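Local coordinates for Non-reducing end alpha-L-arabinofuranosidase BoGH43B (PDB 5JOZ), which cleaves terminal non-reducing alpha-L-arabinofuranoside residues from the branches of xyloglucan, converting its S units to X units during xyloglucan degradation, at residues Leu343-Phe352 with Met483-Asn492; Phe352-Phe360 with Val390-Asp400. All coordinates share one frame; numbering follows the deposited sequence.

Both contacts lie in the C-terminal concanavalin A-like domain, on the same side of the chain's centre and with their own centres about 11 Å apart. Contact 1 joins strand 343-345 of one sheet, and the loop after it, to strand 480-486 of the other. Contact 2 falls within the chain loop that contact 1 closes: it sets 352-360 against the strands at 390-400, and 359-364 and 389-392 both pair with 480-486. Phe352 belongs to both, while Ser359 OG bonds to Lys346 O and the Ser359 carbonyl takes the N-H of Ala485. The connection crossing from one sheet to the other is thus tied at several points, near residues that meet the catalytic domain.

Contact 1: residues Leu343-Phe352 with Met483-Asn492; sequences LRLKGTAINF and MYASGNGQAN
Asn351 reaches Tyr484 and Asn488 together. Its CB rests 3.4 Å from Tyr484 OH. One bond further, CG comes to 3.6 Å from Asn488 OD1, and at the tip ND2 donates to that same OD1 at 2.8 Å, nearly straight, in the plane of both amides and on a lone pair, although the two amides are turned well away from coplanar. The other tip atom, OD1, turns to Thr353 OG1. A chi1 of 61°, with CG between the backbone N and carbonyl carbon, aims the amide this way, while Asn488 ND2 is held by Glu386 and Asn384.

Next along the chain, Phe352 slides over one face of Tyr484, the rings only 12° from parallel but barely overlapping, with Phe352 CZ 3.4 Å from Tyr484 CE1. An alanine in place of Tyr484 would probably strip one face of the Phe352 ring of its aromatic neighbour and open a gap beside Asn351 CB.

The contact belongs to a concanavalin A-like beta-sandwich, where strands 343-345 and 483-486 come from different sheets, their axes 8.2 Å apart and 32° from parallel. Between them Leu343 CD2 presses tightly on Met483 CE, and Leu345 CD2 settles over the backbone of Tyr484.

Beyond the strands the backbones bond directly: Gly487 N, Gly489 N and Asn492 N donate to Thr348 O, Ala349 O and Gly347 O. Gly347 CA packs tightly against Ala485, 3.5 Å from its CB. Ser486 OG donates to Ile350 O at 3.0 Å, from above the carbonyl plane, and accepts from Asn488 N in an ST turn; one water accepts from Thr348 N and donates to Ile350 O and Ala485 O.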
loop_
_atom_site.group_PDB
_atom_site.type_symbol
_atom_site.label_atom_id
_atom_site.label_comp_id
_atom_site.label_asym_id
_atom_site.label_seq_id
_atom_site.Cartn_x
_atom_site.Cartn_y
_atom_site.Cartn_z
ATOM N N LEU A 343 -0.385 -1.751 -24.328
ATOM C CA LEU A 343 -0.369 -2.846 -23.353
ATOM C C LEU A 343 -1.406 -3.878 -23.784
ATOM O O LEU A 343 -2.609 -3.589 -23.781
ATOM C CB LEU A 343 -0.675 -2.361 -21.940
ATOM C CG LEU A 343 -0.757 -3.475 -20.886
ATOM C CD1 LEU A 343 0.537 -4.263 -20.703
ATOM C CD2 LEU A 343 -1.194 -2.854 -19.583
ATOM N N ARG A 344 -0.933 -5.068 -24.154
ATOM C CA ARG A 344 -1.798 -6.177 -24.546
ATOM C C ARG A 344 -2.121 -7.028 -23.325
ATOM O O ARG A 344 -1.220 -7.596 -22.702
ATOM C CB ARG A 344 -1.112 -7.030 -25.603
ATOM C CG ARG A 344 -1.913 -8.240 -26.056
ATOM C CD ARG A 344 -1.534 -8.707 -27.455
ATOM N NE ARG A 344 -2.019 -7.793 -28.496
ATOM C CZ ARG A 344 -1.783 -7.930 -29.797
ATOM N NH1 ARG A 344 -1.057 -8.942 -30.257
ATOM N NH2 ARG A 344 -2.274 -7.044 -30.654
ATOM N N LEU A 345 -3.407 -7.111 -23.003
ATOM C CA LEU A 345 -3.911 -7.913 -21.888
ATOM C C LEU A 345 -4.679 -9.106 -22.446
ATOM O O LEU A 345 -5.619 -8.940 -23.225
ATOM C CB LEU A 345 -4.808 -7.043 -20.998
ATOM C CG LEU A 345 -4.870 -7.399 -19.516
ATOM C CD1 LEU A 345 -3.491 -7.365 -18.880
ATOM C CD2 LEU A 345 -5.821 -6.446 -18.812
ATOM N N LYS A 346 -4.230 -10.308 -22.094
ATOM C CA LYS A 346 -4.889 -11.553 -22.499
ATOM C C LYS A 346 -5.702 -12.102 -21.324
ATOM O O LYS A 346 -5.147 -12.618 -20.353
ATOM C CB LYS A 346 -3.866 -12.603 -22.909
ATOM C CG LYS A 346 -3.027 -12.270 -24.121
ATOM C CD LYS A 346 -2.415 -13.548 -24.682
ATOM C CE LYS A 346 -1.725 -13.330 -26.020
ATOM N NZ LYS A 346 -0.412 -12.655 -25.870
ATOM N N GLY A 347 -7.014 -12.006 -21.418
ATOM C CA GLY A 347 -7.873 -12.528 -20.378
ATOM C C GLY A 347 -7.870 -14.038 -20.398
ATOM O O GLY A 347 -8.064 -14.634 -21.452
ATOM N N THR A 348 -7.641 -14.644 -19.236
ATOM C CA THR A 348 -7.653 -16.089 -19.086
ATOM C C THR A 348 -8.994 -16.499 -18.486
ATOM O O THR A 348 -9.874 -15.657 -18.289
ATOM C CB THR A 348 -6.503 -16.543 -18.160
ATOM O OG1 THR A 348 -6.741 -16.080 -16.825
ATOM C CG2 THR A 348 -5.170 -16.003 -18.656
ATOM N N ALA A 349 -9.142 -17.794 -18.203
ATOM C CA ALA A 349 -10.279 -18.318 -17.416
ATOM C C ALA A 349 -10.370 -17.701 -16.029
ATOM O O ALA A 349 -11.472 -17.552 -15.497
ATOM C CB ALA A 349 -10.185 -19.836 -17.284
ATOM N N ILE A 350 -9.210 -17.354 -15.460
ATOM C CA ILE A 350 -9.123 -16.800 -14.110
ATOM C C ILE A 350 -9.911 -15.489 -14.042
ATOM O O ILE A 350 -9.743 -14.623 -14.906
ATOM C CB ILE A 350 -7.655 -16.503 -13.686
ATOM C CG1 ILE A 350 -6.700 -17.699 -13.922
ATOM C CG2 ILE A 350 -7.602 -16.059 -12.227
ATOM C CD1 ILE A 350 -7.229 -19.030 -13.441
ATOM N N ASN A 351 -10.796 -15.379 -13.052
ATOM C CA ASN A 351 -11.364 -14.086 -12.614
ATOM C C ASN A 351 -10.987 -13.847 -11.131
ATOM O O ASN A 351 -10.020 -14.446 -10.648
ATOM C CB ASN A 351 -12.880 -13.990 -12.910
ATOM C CG ASN A 351 -13.721 -15.050 -12.192
ATOM O OD1 ASN A 351 -13.362 -15.576 -11.135
ATOM N ND2 ASN A 351 -14.874 -15.359 -12.781
ATOM N N PHE A 352 -11.712 -12.984 -10.417
ATOM C CA PHE A 352 -11.380 -12.682 -9.012
ATOM C C PHE A 352 -11.783 -13.785 -8.017
ATOM O O PHE A 352 -11.255 -13.837 -6.905
ATOM C CB PHE A 352 -12.018 -11.355 -8.573
ATOM C CG PHE A 352 -11.630 -10.175 -9.426
ATOM C CD1 PHE A 352 -10.320 -9.707 -9.438
ATOM C CD2 PHE A 352 -12.575 -9.525 -10.214
ATOM C CE1 PHE A 352 -9.957 -8.620 -10.223
ATOM C CE2 PHE A 352 -12.220 -8.435 -11.004
ATOM C CZ PHE A 352 -10.910 -7.981 -11.009
ATOM N N MET A 483 -6.758 -1.928 -15.426
ATOM C CA MET A 483 -7.122 -2.614 -16.669
ATOM C C MET A 483 -7.355 -4.082 -16.345
ATOM O O MET A 483 -6.701 -4.641 -15.461
ATOM C CB MET A 483 -6.008 -2.467 -17.707
ATOM C CG MET A 483 -5.755 -1.021 -18.097
ATOM S SD MET A 483 -4.213 -0.719 -18.962
ATOM C CE MET A 483 -3.033 -0.925 -17.633
ATOM N N TYR A 484 -8.287 -4.695 -17.059
ATOM C CA TYR A 484 -8.753 -6.040 -16.731
ATOM C C TYR A 484 -9.245 -6.775 -17.972
ATOM O O TYR A 484 -9.866 -6.167 -18.842
ATOM C CB TYR A 484 -9.883 -5.944 -15.707
ATOM C CG TYR A 484 -10.472 -7.260 -15.269
ATOM C CD1 TYR A 484 -9.715 -8.164 -14.535
ATOM C CD2 TYR A 484 -11.807 -7.595 -15.557
ATOM C CE1 TYR A 484 -10.255 -9.366 -14.098
ATOM C CE2 TYR A 484 -12.357 -8.801 -15.126
ATOM C CZ TYR A 484 -11.572 -9.682 -14.397
ATOM O OH TYR A 484 -12.070 -10.887 -13.961
ATOM N N ALA A 485 -8.956 -8.077 -18.027
ATOM C CA ALA A 485 -9.509 -8.993 -19.009
ATOM C C ALA A 485 -9.782 -10.371 -18.375
ATOM O O ALA A 485 -8.967 -10.881 -17.626
ATOM C CB ALA A 485 -8.540 -9.140 -20.169
ATOM N N SER A 486 -10.919 -10.975 -18.696
ATOM C CA SER A 486 -11.229 -12.329 -18.241
ATOM C C SER A 486 -12.255 -12.998 -19.154
ATOM O O SER A 486 -13.205 -12.355 -19.609
ATOM C CB SER A 486 -11.757 -12.293 -16.803
ATOM O OG SER A 486 -12.186 -13.573 -16.363
ATOM N N GLY A 487 -12.064 -14.288 -19.412
ATOM C CA GLY A 487 -13.057 -15.088 -20.114
ATOM C C GLY A 487 -13.920 -15.950 -19.212
ATOM O O GLY A 487 -14.697 -16.747 -19.712
ATOM N N ASN A 488 -13.768 -15.824 -17.893
ATOM C CA ASN A 488 -14.686 -16.439 -16.915
ATOM C C ASN A 488 -14.957 -17.941 -17.153
ATOM O O ASN A 488 -16.072 -18.337 -17.525
ATOM C CB ASN A 488 -16.002 -15.639 -16.860
ATOM C CG ASN A 488 -15.808 -14.237 -16.318
ATOM O OD1 ASN A 488 -15.516 -14.056 -15.144
ATOM N ND2 ASN A 488 -15.968 -13.238 -17.174
ATOM N N GLY A 489 -13.921 -18.755 -16.942
ATOM C CA GLY A 489 -13.959 -20.196 -17.223
ATOM C C GLY A 489 -13.204 -20.583 -18.485
ATOM O O GLY A 489 -12.657 -21.690 -18.564
ATOM N N GLN A 490 -13.177 -19.674 -19.468
ATOM C CA GLN A 490 -12.410 -19.834 -20.715
ATOM C C GLN A 490 -11.403 -18.706 -20.842
ATOM O O GLN A 490 -11.563 -17.664 -20.233
ATOM C CB GLN A 490 -13.336 -19.750 -21.936
ATOM C CG GLN A 490 -14.655 -20.490 -21.837
ATOM C CD GLN A 490 -14.487 -21.969 -21.590
ATOM O OE1 GLN A 490 -13.465 -22.566 -21.948
ATOM N NE2 GLN A 490 -15.498 -22.578 -20.978
ATOM N N ALA A 491 -10.385 -18.902 -21.670
ATOM C CA ALA A 491 -9.536 -17.794 -22.116
ATOM C C ALA A 491 -10.320 -16.906 -23.083
ATOM O O ALA A 491 -11.230 -17.388 -23.759
ATOM C CB ALA A 491 -8.280 -18.322 -22.798
ATOM N N ASN A 492 -9.974 -15.617 -23.134
ATOM C CA ASN A 492 -10.499 -14.719 -24.167
ATOM C C ASN A 492 -9.901 -15.152 -25.503
ATOM O O ASN A 492 -8.724 -15.482 -25.574
ATOM C CB ASN A 492 -10.161 -13.229 -23.899
ATOM C CG ASN A 492 -11.139 -12.546 -22.945
ATOM O OD1 ASN A 492 -12.173 -13.098 -22.581
ATOM N ND2 ASN A 492 -10.810 -11.320 -22.544
HETATM O O HOH W 1 -8.142 -10.514 -23.687
HETATM O O HOH W 2 -7.984 -13.164 -16.643
#

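Contact 2: residues Phe352-Phe360 with Val390-Asp400; sequences FTTNDSPSF and VVRADDKNHYD
Phe352 turns the edge of its ring toward the face of His398, CD2 lying 3.7 Å from His398 NE2 with the planes at 53°, a tilted edge-to-face pair against one hairpin of the concanavalin A-like sandwich. Arg392 NH1 approaches Phe352 CD1 obliquely to 3.4 Å, and the Val390 side chain, pointing against that of Phe352, brings CG1 to Phe352 CZ. Further along, Val390 CB sits at the edge of the Phe360 ring.

The next shell fixes these groups. His398 ND1 donates to Asp400 OD1 at 2.8 Å, close to the imidazole plane, which limits the ring's rotation; Asp400 OD2 in turn pairs with Arg415. Arg392, extended from CG to NE, grips Asp395 OD1 end-on with both NH1 and NH2, in the guanidinium plane. It also reaches Glu34 and Tyr35 in the catalytic domain, placing this contact at the boundary between domains. In the hairpin backbone, Ala393 N and Asp394 N both donate to Asn397 O, a classic beta bulge.

Asp395 OD2 is paired with Arg327, and a water donates both to this oxygen at 2.8 Å and to Asn355 OD1 at 2.9 Å.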
loop_
_atom_site.group_PDB
_atom_site.type_symbol
_atom_site.label_atom_id
_atom_site.label_comp_id
_atom_site.label_asym_id
_atom_site.label_seq_id
_atom_site.Cartn_x
_atom_site.Cartn_y
_atom_site.Cartn_z
ATOM N N PHE A 352 -11.712 -12.984 -10.417
ATOM C CA PHE A 352 -11.380 -12.682 -9.012
ATOM C C PHE A 352 -11.783 -13.785 -8.017
ATOM O O PHE A 352 -11.255 -13.837 -6.905
ATOM C CB PHE A 352 -12.018 -11.355 -8.573
ATOM C CG PHE A 352 -11.630 -10.175 -9.426
ATOM C CD1 PHE A 352 -10.320 -9.707 -9.438
ATOM C CD2 PHE A 352 -12.575 -9.525 -10.214
ATOM C CE1 PHE A 352 -9.957 -8.620 -10.223
ATOM C CE2 PHE A 352 -12.220 -8.435 -11.004
ATOM C CZ PHE A 352 -10.910 -7.981 -11.009
ATOM N N THR A 353 -12.705 -14.655 -8.430
ATOM C CA THR A 353 -13.303 -15.685 -7.569
ATOM C C THR A 353 -12.339 -16.776 -7.077
ATOM O O THR A 353 -12.701 -17.539 -6.182
ATOM C CB THR A 353 -14.484 -16.376 -8.296
ATOM O OG1 THR A 353 -15.250 -15.397 -9.008
ATOM C CG2 THR A 353 -15.405 -17.121 -7.317
ATOM N N THR A 354 -11.144 -16.875 -7.662
ATOM C CA THR A 354 -10.078 -17.723 -7.106
ATOM C C THR A 354 -8.983 -16.884 -6.466
ATOM O O THR A 354 -8.920 -15.674 -6.649
ATOM C CB THR A 354 -9.427 -18.621 -8.180
ATOM O OG1 THR A 354 -8.842 -17.808 -9.211
ATOM C CG2 THR A 354 -10.460 -19.577 -8.779
ATOM N N ASN A 355 -8.111 -17.563 -5.731
ATOM C CA ASN A 355 -6.915 -16.958 -5.159
ATOM C C ASN A 355 -5.661 -17.331 -5.981
ATOM O O ASN A 355 -4.769 -18.029 -5.505
ATOM C CB ASN A 355 -6.757 -17.386 -3.685
ATOM C CG ASN A 355 -7.821 -16.793 -2.769
ATOM O OD1 ASN A 355 -8.715 -16.063 -3.203
ATOM N ND2 ASN A 355 -7.717 -17.102 -1.482
ATOM N N ASP A 356 -5.618 -16.895 -7.234
ATOM C CA ASP A 356 -4.341 -16.780 -7.955
ATOM C C ASP A 356 -4.355 -15.443 -8.704
ATOM O O ASP A 356 -4.840 -14.470 -8.135
ATOM C CB ASP A 356 -3.997 -18.034 -8.793
ATOM C CG ASP A 356 -5.021 -18.354 -9.843
ATOM O OD1 ASP A 356 -6.183 -17.899 -9.717
ATOM O OD2 ASP A 356 -4.647 -19.084 -10.788
ATOM N N SER A 357 -3.827 -15.361 -9.926
ATOM C CA SER A 357 -3.566 -14.070 -10.556
ATOM C C SER A 357 -4.390 -13.859 -11.827
ATOM O O SER A 357 -4.006 -14.340 -12.906
ATOM C CB SER A 357 -2.079 -13.928 -10.852
ATOM O OG SER A 357 -1.764 -12.604 -11.232
ATOM N N PRO A 358 -5.516 -13.114 -11.714
ATOM C CA PRO A 358 -6.265 -12.725 -12.902
ATOM C C PRO A 358 -5.514 -11.689 -13.741
ATOM O O PRO A 358 -4.652 -10.987 -13.220
ATOM C CB PRO A 358 -7.551 -12.123 -12.331
ATOM C CG PRO A 358 -7.223 -11.704 -10.950
ATOM C CD PRO A 358 -6.028 -12.464 -10.492
ATOM N N SER A 359 -5.838 -11.606 -15.027
ATOM C CA SER A 359 -5.238 -10.611 -15.915
ATOM C C SER A 359 -5.734 -9.181 -15.561
ATOM O O SER A 359 -6.619 -8.608 -16.206
ATOM C CB SER A 359 -5.516 -10.966 -17.380
ATOM O OG SER A 359 -5.192 -12.329 -17.643
ATOM N N PHE A 360 -5.140 -8.639 -14.508
ATOM C CA PHE A 360 -5.488 -7.342 -13.950
ATOM C C PHE A 360 -4.185 -6.590 -13.754
ATOM O O PHE A 360 -3.209 -7.166 -13.271
ATOM C CB PHE A 360 -6.201 -7.517 -12.600
ATOM C CG PHE A 360 -6.414 -6.227 -11.840
ATOM C CD1 PHE A 360 -5.413 -5.704 -11.018
ATOM C CD2 PHE A 360 -7.621 -5.555 -11.921
ATOM C CE1 PHE A 360 -5.610 -4.535 -10.320
ATOM C CE2 PHE A 360 -7.829 -4.380 -11.224
ATOM C CZ PHE A 360 -6.821 -3.869 -10.424
ATOM N N VAL A 390 -11.584 -1.674 -14.004
ATOM C CA VAL A 390 -12.190 -2.146 -12.763
ATOM C C VAL A 390 -11.787 -1.255 -11.587
ATOM O O VAL A 390 -10.622 -0.853 -11.471
ATOM C CB VAL A 390 -11.803 -3.618 -12.478
ATOM C CG1 VAL A 390 -12.321 -4.084 -11.113
ATOM C CG2 VAL A 390 -12.352 -4.506 -13.589
ATOM N N VAL A 391 -12.773 -0.945 -10.745
ATOM C CA VAL A 391 -12.564 -0.354 -9.437
ATOM C C VAL A 391 -12.605 -1.547 -8.501
ATOM O O VAL A 391 -13.660 -2.155 -8.315
ATOM C CB VAL A 391 -13.676 0.666 -9.086
ATOM C CG1 VAL A 391 -13.429 1.298 -7.732
ATOM C CG2 VAL A 391 -13.772 1.748 -10.159
ATOM N N ARG A 392 -11.449 -1.906 -7.949
ATOM C CA ARG A 392 -11.333 -3.059 -7.072
ATOM C C ARG A 392 -11.156 -2.590 -5.655
ATOM O O ARG A 392 -10.320 -1.738 -5.402
ATOM C CB ARG A 392 -10.129 -3.918 -7.457
ATOM C CG ARG A 392 -9.660 -4.925 -6.392
ATOM C CD ARG A 392 -8.469 -5.679 -6.956
ATOM N NE ARG A 392 -7.898 -6.638 -6.016
ATOM C CZ ARG A 392 -8.383 -7.854 -5.773
ATOM N NH1 ARG A 392 -9.468 -8.317 -6.411
ATOM N NH2 ARG A 392 -7.763 -8.629 -4.887
ATOM N N ALA A 393 -11.942 -3.168 -4.744
ATOM C CA ALA A 393 -11.658 -3.130 -3.311
ATOM C C ALA A 393 -11.050 -4.466 -2.881
ATOM O O ALA A 393 -9.987 -4.509 -2.260
ATOM C CB ALA A 393 -12.924 -2.829 -2.541
ATOM N N ASP A 394 -11.719 -5.557 -3.224
ATOM C CA ASP A 394 -11.185 -6.908 -3.000
ATOM C C ASP A 394 -11.854 -7.881 -3.994
ATOM O O ASP A 394 -12.534 -7.437 -4.918
ATOM C CB ASP A 394 -11.334 -7.327 -1.512
ATOM C CG ASP A 394 -12.788 -7.340 -1.026
ATOM O OD1 ASP A 394 -13.668 -7.788 -1.774
ATOM O OD2 ASP A 394 -13.058 -6.911 0.121
ATOM N N ASP A 395 -11.669 -9.184 -3.802
ATOM C CA ASP A 395 -12.220 -10.200 -4.722
ATOM C C ASP A 395 -13.751 -10.260 -4.766
ATOM O O ASP A 395 -14.312 -10.735 -5.740
ATOM C CB ASP A 395 -11.673 -11.603 -4.376
ATOM C CG ASP A 395 -10.166 -11.733 -4.616
ATOM O OD1 ASP A 395 -9.591 -10.862 -5.306
ATOM O OD2 ASP A 395 -9.554 -12.717 -4.124
ATOM N N LYS A 396 -14.405 -9.802 -3.703
ATOM C CA LYS A 396 -15.862 -9.826 -3.576
ATOM C C LYS A 396 -16.510 -8.459 -3.790
ATOM O O LYS A 396 -17.731 -8.371 -3.794
ATOM C CB LYS A 396 -16.254 -10.357 -2.173
ATOM C CG LYS A 396 -15.791 -11.787 -1.896
ATOM C CD LYS A 396 -16.016 -12.223 -0.457
ATOM C CE LYS A 396 -15.501 -13.647 -0.257
ATOM N NZ LYS A 396 -15.515 -14.099 1.166
ATOM N N ASN A 397 -15.718 -7.394 -3.937
ATOM C CA ASN A 397 -16.256 -6.033 -4.010
ATOM C C ASN A 397 -15.491 -5.200 -5.036
ATOM O O ASN A 397 -14.340 -4.813 -4.819
ATOM C CB ASN A 397 -16.221 -5.384 -2.627
ATOM C CG ASN A 397 -17.242 -5.998 -1.664
ATOM O OD1 ASN A 397 -18.405 -5.580 -1.603
ATOM N ND2 ASN A 397 -16.802 -6.985 -0.898
ATOM N N HIS A 398 -16.142 -4.940 -6.160
ATOM C CA HIS A 398 -15.503 -4.281 -7.292
ATOM C C HIS A 398 -16.524 -3.866 -8.330
ATOM O O HIS A 398 -17.513 -4.578 -8.543
ATOM C CB HIS A 398 -14.485 -5.221 -7.962
ATOM C CG HIS A 398 -15.059 -6.540 -8.388
ATOM N ND1 HIS A 398 -15.563 -6.758 -9.652
ATOM C CD2 HIS A 398 -15.212 -7.709 -7.719
ATOM C CE1 HIS A 398 -16.000 -8.001 -9.749
ATOM N NE2 HIS A 398 -15.791 -8.602 -8.591
ATOM N N TYR A 399 -16.267 -2.737 -8.989
ATOM C CA TYR A 399 -17.129 -2.231 -10.065
ATOM C C TYR A 399 -16.418 -2.424 -11.386
ATOM O O TYR A 399 -15.292 -1.973 -11.538
ATOM C CB TYR A 399 -17.422 -0.751 -9.871
ATOM C CG TYR A 399 -18.023 -0.384 -8.523
ATOM C CD1 TYR A 399 -19.083 -1.116 -7.979
ATOM C CD2 TYR A 399 -17.548 0.717 -7.803
ATOM C CE1 TYR A 399 -19.643 -0.773 -6.764
ATOM C CE2 TYR A 399 -18.106 1.073 -6.580
ATOM C CZ TYR A 399 -19.155 0.332 -6.066
ATOM O OH TYR A 399 -19.721 0.686 -4.863
ATOM N N ASP A 400 -17.086 -3.060 -12.346
ATOM C CA ASP A 400 -16.467 -3.469 -13.602
ATOM C C ASP A 400 -17.022 -2.699 -14.795
ATOM O O ASP A 400 -18.178 -2.887 -15.167
ATOM C CB ASP A 400 -16.720 -4.964 -13.826
ATOM C CG ASP A 400 -16.046 -5.850 -12.799
ATOM O OD1 ASP A 400 -15.191 -5.372 -12.019
ATOM O OD2 ASP A 400 -16.377 -7.056 -12.774
HETATM O O HOH W 3 -8.369 -12.464 -7.227
HETATM O O HOH W 4 -9.438 -13.768 -1.505
#